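Local coordinates for protein dihydroorotase (Campylobacter jejuni subsp. jejuni, PDB 3PNU) that probably catalyses the zinc-dependent, reversible cyclization of carbamoyl aspartate to dihydroorotate, the third step of de novo UMP biosynthesis, at residues L37-M42 against K77-K82. Numbering follows the deposited sequence.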
loop_
_atom_site.group_PDB
_atom_site.type_symbol
_atom_site.label_atom_id
_atom_site.label_comp_id
_atom_site.label_asym_id
_atom_site.label_seq_id
_atom_site.Cartn_x
_atom_site.Cartn_y
_atom_site.Cartn_z
ATOM N N LEU A 37 -10.806 -20.973 -7.830
ATOM C CA LEU A 37 -11.954 -21.073 -8.750
ATOM C C LEU A 37 -13.288 -20.723 -8.083
ATOM O O LEU A 37 -14.347 -20.772 -8.718
ATOM C CB LEU A 37 -12.062 -22.498 -9.305
ATOM C CG LEU A 37 -11.005 -22.984 -10.286
ATOM C CD1 LEU A 37 -11.279 -24.455 -10.667
ATOM C CD2 LEU A 37 -10.976 -22.089 -11.507
ATOM N N ARG A 38 -13.240 -20.399 -6.796
ATOM C CA ARG A 38 -14.440 -20.023 -6.053
ATOM C C ARG A 38 -15.503 -21.131 -6.107
ATOM O O ARG A 38 -15.176 -22.311 -5.932
ATOM C CB ARG A 38 -14.990 -18.693 -6.573
ATOM C CG ARG A 38 -13.985 -17.552 -6.567
ATOM C CD ARG A 38 -13.329 -17.354 -5.184
ATOM N NE ARG A 38 -12.429 -16.207 -5.213
ATOM C CZ ARG A 38 -11.535 -15.923 -4.272
ATOM N NH1 ARG A 38 -11.388 -16.716 -3.220
ATOM N NH2 ARG A 38 -10.770 -14.845 -4.402
ATOM N N ASP A 39 -16.769 -20.775 -6.341
ATOM C CA ASP A 39 -17.807 -21.798 -6.373
ATOM C C ASP A 39 -19.094 -21.295 -7.002
ATOM O O ASP A 39 -19.186 -20.150 -7.433
ATOM C CB ASP A 39 -18.101 -22.259 -4.942
ATOM C CG ASP A 39 -18.633 -23.670 -4.888
ATOM O OD1 ASP A 39 -18.835 -24.248 -5.973
ATOM O OD2 ASP A 39 -18.819 -24.211 -3.771
ATOM N N ASN A 40 -20.078 -22.188 -7.068
ATOM C CA ASN A 40 -21.403 -21.862 -7.548
ATOM C C ASN A 40 -21.316 -21.128 -8.871
ATOM O O ASN A 40 -20.618 -21.582 -9.775
ATOM C CB ASN A 40 -22.129 -21.036 -6.486
ATOM C CG ASN A 40 -22.079 -21.681 -5.114
ATOM O OD1 ASN A 40 -22.052 -22.909 -4.981
ATOM N ND2 ASN A 40 -22.068 -20.851 -4.080
ATOM N N GLN A 41 -21.982 -19.982 -8.980
ATOM C CA GLN A 41 -22.017 -19.239 -10.237
ATOM C C GLN A 41 -20.672 -18.651 -10.669
ATOM O O GLN A 41 -20.371 -18.592 -11.863
ATOM C CB GLN A 41 -23.124 -18.170 -10.194
ATOM C CG GLN A 41 -24.562 -18.770 -10.228
ATOM C CD GLN A 41 -24.976 -19.532 -8.966
ATOM O OE1 GLN A 41 -24.757 -19.071 -7.846
ATOM N NE2 GLN A 41 -25.616 -20.688 -9.151
ATOM N N MET A 42 -19.864 -18.225 -9.704
ATOM C CA MET A 42 -18.546 -17.656 -10.011
ATOM C C MET A 42 -17.657 -18.707 -10.709
ATOM O O MET A 42 -16.968 -18.424 -11.698
ATOM C CB MET A 42 -17.868 -17.138 -8.722
ATOM C CG MET A 42 -16.466 -16.538 -8.955
ATOM S SD MET A 42 -16.423 -15.082 -10.016
ATOM C CE MET A 42 -17.207 -13.885 -8.914
ATOM N N LYS A 77 -15.342 -30.946 -6.639
ATOM C CA LYS A 77 -14.672 -31.459 -7.841
ATOM C C LYS A 77 -15.710 -31.647 -8.942
ATOM O O LYS A 77 -15.537 -31.161 -10.067
ATOM C CB LYS A 77 -13.972 -32.786 -7.556
ATOM C CG LYS A 77 -13.223 -33.362 -8.759
ATOM C CD LYS A 77 -12.413 -34.607 -8.381
ATOM C CE LYS A 77 -11.547 -35.077 -9.538
ATOM N NZ LYS A 77 -10.761 -36.298 -9.208
ATOM N N MET A 78 -16.799 -32.346 -8.609
ATOM C CA MET A 78 -17.853 -32.566 -9.589
ATOM C C MET A 78 -18.263 -31.229 -10.175
ATOM O O MET A 78 -18.331 -31.080 -11.400
ATOM C CB MET A 78 -19.076 -33.280 -8.980
ATOM C CG MET A 78 -18.826 -34.736 -8.516
ATOM S SD MET A 78 -18.187 -35.880 -9.794
ATOM C CE MET A 78 -18.055 -37.422 -8.846
ATOM N N ARG A 79 -18.512 -30.247 -9.306
ATOM C CA ARG A 79 -18.927 -28.919 -9.771
ATOM C C ARG A 79 -17.889 -28.330 -10.721
ATOM O O ARG A 79 -18.241 -27.753 -11.743
ATOM C CB ARG A 79 -19.214 -27.957 -8.598
ATOM C CG ARG A 79 -20.345 -28.400 -7.674
ATOM C CD ARG A 79 -20.846 -27.260 -6.757
ATOM N NE ARG A 79 -19.898 -26.865 -5.717
ATOM C CZ ARG A 79 -19.805 -27.458 -4.529
ATOM N NH1 ARG A 79 -20.580 -28.489 -4.229
ATOM N NH2 ARG A 79 -18.920 -27.039 -3.637
ATOM N N ILE A 80 -16.607 -28.494 -10.391
ATOM C CA ILE A 80 -15.541 -27.980 -11.258
ATOM C C ILE A 80 -15.600 -28.674 -12.610
ATOM O O ILE A 80 -15.586 -28.015 -13.647
ATOM C CB ILE A 80 -14.112 -28.158 -10.660
ATOM C CG1 ILE A 80 -13.991 -27.442 -9.314
ATOM C CG2 ILE A 80 -13.072 -27.596 -11.623
ATOM C CD1 ILE A 80 -12.727 -27.717 -8.580
ATOM N N LEU A 81 -15.670 -30.001 -12.597
ATOM C CA LEU A 81 -15.729 -30.775 -13.849
ATOM C C LEU A 81 -16.870 -30.342 -14.774
ATOM O O LEU A 81 -16.680 -30.250 -15.987
ATOM C CB LEU A 81 -15.796 -32.272 -13.560
ATOM C CG LEU A 81 -14.507 -32.857 -12.981
ATOM C CD1 LEU A 81 -14.731 -34.324 -12.614
ATOM C CD2 LEU A 81 -13.326 -32.700 -13.958
ATOM N N LYS A 82 -18.050 -30.083 -14.208
ATOM C CA LYS A 82 -19.170 -29.595 -15.020
ATOM C C LYS A 82 -18.860 -28.239 -15.615
ATOM O O LYS A 82 -19.065 -28.016 -16.793
ATOM C CB LYS A 82 -20.456 -29.441 -14.207
ATOM C CG LYS A 82 -21.298 -30.707 -14.000
ATOM C CD LYS A 82 -22.685 -30.341 -13.404
ATOM C CE LYS A 82 -23.492 -29.367 -14.320
ATOM N NZ LYS A 82 -24.775 -28.887 -13.703
#
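A two-point salt bridge between Asp-39 and Arg-79, with a small apolar contact of Leu-37 and Ile-80 beside it, joins the loop after strand 31-35 to helix 70-84 on the outside of the TIM barrel. Arg-79 offers the side of its guanidinium group that carries NE and NH2. NE donates to the syn lone pair of Asp-39 OD1 over 2.8 Å, and this bond is fairly straight (153°); the oxygen lies slightly out of the guanidinium plane. The second bond, from Arg-79 NH2 to Asp-39 OD2, is equally short at 2.8 Å but weak and more bent, in keeping with the 31° between the carboxylate and guanidinium planes. The short Asp-39 side chain reaches the arginine with CG anti to the backbone N (chi1 -154°), whereas the longer arginine chain bends at chi3 to meet it. Asp-39 OD1 also accepts a weak bond from the backbone N of Asn-40, and thus has two N-H partners. Leu-37 and Ile-80 are both buried, a place suited to branched aliphatic side chains: Leu-37 CD1 meets Ile-80 CG2 at 3.7 Å, the two side chains crossing at about a right angle. Leu-37 and Arg-38 are predicted to help bind substrate, and the preceding His-36 is a zinc ligand. Leu-43 of helix 40-51 touches Leu-37, Arg-79 and Ile-80, Tyr-76 of helix 70-84 packs on Leu-37 and Asp-39, and Ile-80 also touches Pro-91 and Met-93 of strand 90-93.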